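Local coordinates for protein type III restriction-modification enzyme EcoP15I Mod subunit (Escherichia coli, PDB 4ZCF) that methylates the N6 of an adenine in the DNA site 5'-CAGCAG-3' and, together with the Res subunit, supports restriction of DNA, at residues L394-L403 against N416-E424. Residues are numbered along the deposited sequence; the frame is centred on the assembly and turned at random.
Sequences LDGRVATNEL and NAKTIKLVE
Glu402 and Thr419 meet at the N-terminal end of helix 420-430, where the short helix 399-404, just after the edge strand 391-393 of the Rossmann-like methyltransferase sheet, lays a carboxylate against an N-cap. Both oxygens of that carboxylate are used on their syn sides. Glu402 OE2 accepts from Thr419 OG1 at 2.6 Å, 17° out of the carboxylate plane, while Glu402 OE1 takes the backbone N-H of Ile420 at 3.2 Å. Thr419 is turned (chi1 166°, OG1 opposite its main-chain nitrogen) to donate to Glu402 while accepting from Lys421 N, the capping bond. The glutamate chain is extended beyond CG and lies alongside Ile420, the two side chains pointing opposite ways, with Ile420 CG1 3.5 Å from Glu402 OE2. One water joins Glu402 OE1 to Lys418 O; another links OE2 to Lys421 NZ, which stays 4.6 Å from that oxygen.

Apolar contacts flank the polar pair. The methyl of Ala399 packs on the Ala417 carbonyl and the loop leading into the helix, and Leu403 CD1 reaches Ala417 CB. Thr419 CG2 touches both Val398 CG2 and Leu394 CD2, the latter also resting 3.8 Å from Leu422 CB. Trp226 of strand 220-227 touches Thr419 and Leu422, while Pro352 of the second subunit packs on Val398. From the same loop Lys418 turns away to form a salt bridge with Asp123, in the segment predicted to bind S-adenosylmethionine.

An alanine in place of Glu402 would probably leave Ile420 N and the Thr419 hydroxyl without the carboxylate that accepts from both, the threonine keeping just its bond from Lys421 N among those described. Facing the first N-H of the helix and near Lys421, the carboxylate is probably ionised, its charge favoured by the helix dipole.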
# COMPACT_ATOMS: atom_id res chain seq x y z
N LEU A 394 12.72 5.17 -21.92
CA LEU A 394 13.62 4.06 -22.18
C LEU A 394 12.96 3.15 -23.19
O LEU A 394 11.88 2.60 -22.92
CB LEU A 394 13.92 3.32 -20.86
CG LEU A 394 14.80 2.10 -20.95
CD1 LEU A 394 16.28 2.49 -21.03
CD2 LEU A 394 14.50 1.15 -19.80
N ASP A 395 13.57 3.03 -24.38
CA ASP A 395 13.08 2.19 -25.46
C ASP A 395 13.06 0.73 -25.01
O ASP A 395 14.09 0.18 -24.59
CB ASP A 395 13.97 2.36 -26.72
CG ASP A 395 13.30 2.06 -28.06
OD1 ASP A 395 12.20 1.44 -28.07
OD2 ASP A 395 13.85 2.46 -29.10
N GLY A 396 11.87 0.14 -25.07
CA GLY A 396 11.65 -1.24 -24.68
C GLY A 396 12.14 -2.24 -25.71
O GLY A 396 12.39 -3.40 -25.36
N ARG A 397 12.28 -1.82 -26.98
CA ARG A 397 12.73 -2.69 -28.07
C ARG A 397 14.17 -3.26 -27.92
O ARG A 397 14.49 -4.24 -28.57
CB ARG A 397 12.36 -2.15 -29.48
CG ARG A 397 13.28 -1.08 -30.05
CD ARG A 397 12.76 -0.64 -31.41
NE ARG A 397 12.88 0.81 -31.61
CZ ARG A 397 11.84 1.64 -31.75
NH1 ARG A 397 10.60 1.17 -31.73
NH2 ARG A 397 12.05 2.94 -31.93
N VAL A 398 14.97 -2.71 -26.97
CA VAL A 398 16.32 -3.20 -26.62
C VAL A 398 16.31 -4.61 -26.02
O VAL A 398 17.35 -5.24 -25.99
CB VAL A 398 17.20 -2.23 -25.80
CG1 VAL A 398 17.55 -1.00 -26.61
CG2 VAL A 398 16.58 -1.85 -24.46
N ALA A 399 15.14 -5.10 -25.56
CA ALA A 399 14.96 -6.45 -25.01
C ALA A 399 15.25 -7.52 -26.09
O ALA A 399 15.63 -8.63 -25.75
CB ALA A 399 13.55 -6.62 -24.47
N THR A 400 15.09 -7.17 -27.38
CA THR A 400 15.39 -8.07 -28.50
C THR A 400 16.92 -8.19 -28.66
O THR A 400 17.43 -9.28 -28.92
CB THR A 400 14.69 -7.62 -29.78
OG1 THR A 400 15.13 -6.30 -30.13
CG2 THR A 400 13.17 -7.68 -29.68
N ASN A 401 17.64 -7.09 -28.44
CA ASN A 401 19.09 -7.04 -28.52
C ASN A 401 19.74 -7.88 -27.40
O ASN A 401 20.70 -8.62 -27.64
CB ASN A 401 19.55 -5.58 -28.43
CG ASN A 401 20.89 -5.32 -29.04
OD1 ASN A 401 21.00 -4.90 -30.21
ND2 ASN A 401 21.96 -5.52 -28.26
N GLU A 402 19.21 -7.76 -26.17
CA GLU A 402 19.63 -8.47 -24.96
C GLU A 402 19.48 -9.98 -25.12
O GLU A 402 20.37 -10.75 -24.70
CB GLU A 402 18.77 -8.01 -23.77
CG GLU A 402 19.15 -6.65 -23.24
CD GLU A 402 18.09 -5.97 -22.39
OE1 GLU A 402 17.12 -6.65 -21.98
OE2 GLU A 402 18.25 -4.76 -22.12
N LEU A 403 18.36 -10.39 -25.74
CA LEU A 403 18.00 -11.77 -25.99
C LEU A 403 18.67 -12.40 -27.20
O LEU A 403 18.85 -13.63 -27.22
CB LEU A 403 16.47 -11.96 -25.98
CG LEU A 403 15.84 -11.98 -24.58
CD1 LEU A 403 14.35 -11.75 -24.66
CD2 LEU A 403 16.13 -13.30 -23.85
N ASN A 416 7.30 -10.00 -26.10
CA ASN A 416 7.24 -8.63 -25.57
C ASN A 416 7.95 -8.50 -24.19
O ASN A 416 7.47 -7.80 -23.28
CB ASN A 416 5.79 -8.13 -25.49
N ALA A 417 9.14 -9.17 -24.07
CA ALA A 417 9.97 -9.22 -22.87
C ALA A 417 10.41 -7.84 -22.33
O ALA A 417 10.43 -6.85 -23.06
CB ALA A 417 11.18 -10.11 -23.11
N LYS A 418 10.72 -7.79 -21.05
CA LYS A 418 11.17 -6.54 -20.48
C LYS A 418 12.65 -6.42 -20.64
O LYS A 418 13.37 -7.42 -20.48
CB LYS A 418 10.82 -6.44 -18.97
CG LYS A 418 9.34 -6.33 -18.61
CD LYS A 418 8.75 -4.97 -18.92
CE LYS A 418 7.27 -5.00 -18.76
NZ LYS A 418 6.61 -5.71 -19.87
N THR A 419 13.13 -5.19 -20.84
CA THR A 419 14.55 -4.92 -20.84
C THR A 419 15.07 -4.92 -19.39
O THR A 419 14.35 -4.54 -18.46
CB THR A 419 14.93 -3.69 -21.67
OG1 THR A 419 16.27 -3.34 -21.32
CG2 THR A 419 14.01 -2.49 -21.44
N ILE A 420 16.29 -5.37 -19.20
CA ILE A 420 17.02 -5.43 -17.93
C ILE A 420 17.38 -4.02 -17.43
O ILE A 420 17.55 -3.83 -16.24
CB ILE A 420 18.25 -6.41 -18.04
CG1 ILE A 420 19.35 -5.85 -19.01
CG2 ILE A 420 17.80 -7.83 -18.45
CD1 ILE A 420 20.59 -6.75 -19.30
N LYS A 421 17.43 -3.01 -18.34
CA LYS A 421 17.74 -1.60 -18.03
C LYS A 421 16.63 -0.85 -17.24
O LYS A 421 16.90 0.20 -16.62
CB LYS A 421 18.14 -0.84 -19.30
CG LYS A 421 19.35 -1.40 -20.05
CD LYS A 421 20.69 -1.16 -19.36
CE LYS A 421 21.87 -1.44 -20.27
NZ LYS A 421 22.15 -2.89 -20.46
N LEU A 422 15.41 -1.40 -17.22
CA LEU A 422 14.26 -0.83 -16.52
C LEU A 422 14.22 -1.19 -15.02
O LEU A 422 14.07 -0.30 -14.18
CB LEU A 422 12.94 -1.24 -17.22
CG LEU A 422 11.64 -0.84 -16.52
CD1 LEU A 422 11.35 0.66 -16.71
CD2 LEU A 422 10.50 -1.70 -16.94
N VAL A 423 14.27 -2.50 -14.72
CA VAL A 423 14.17 -3.04 -13.35
C VAL A 423 15.42 -2.80 -12.53
O VAL A 423 15.35 -2.83 -11.31
CB VAL A 423 13.82 -4.53 -13.39
N GLU A 424 16.55 -2.59 -13.20
CA GLU A 424 17.85 -2.30 -12.60
C GLU A 424 17.80 -1.05 -11.70
O GLU A 424 18.28 -1.07 -10.57
CB GLU A 424 18.89 -2.21 -13.73
CG GLU A 424 20.06 -1.27 -13.54
CD GLU A 424 20.54 -0.69 -14.85
OE1 GLU A 424 21.42 -1.32 -15.48
OE2 GLU A 424 19.98 0.34 -15.29
O HOH W 1 20.27 -3.42 -23.08
O HOH W 2 15.54 -8.97 -21.65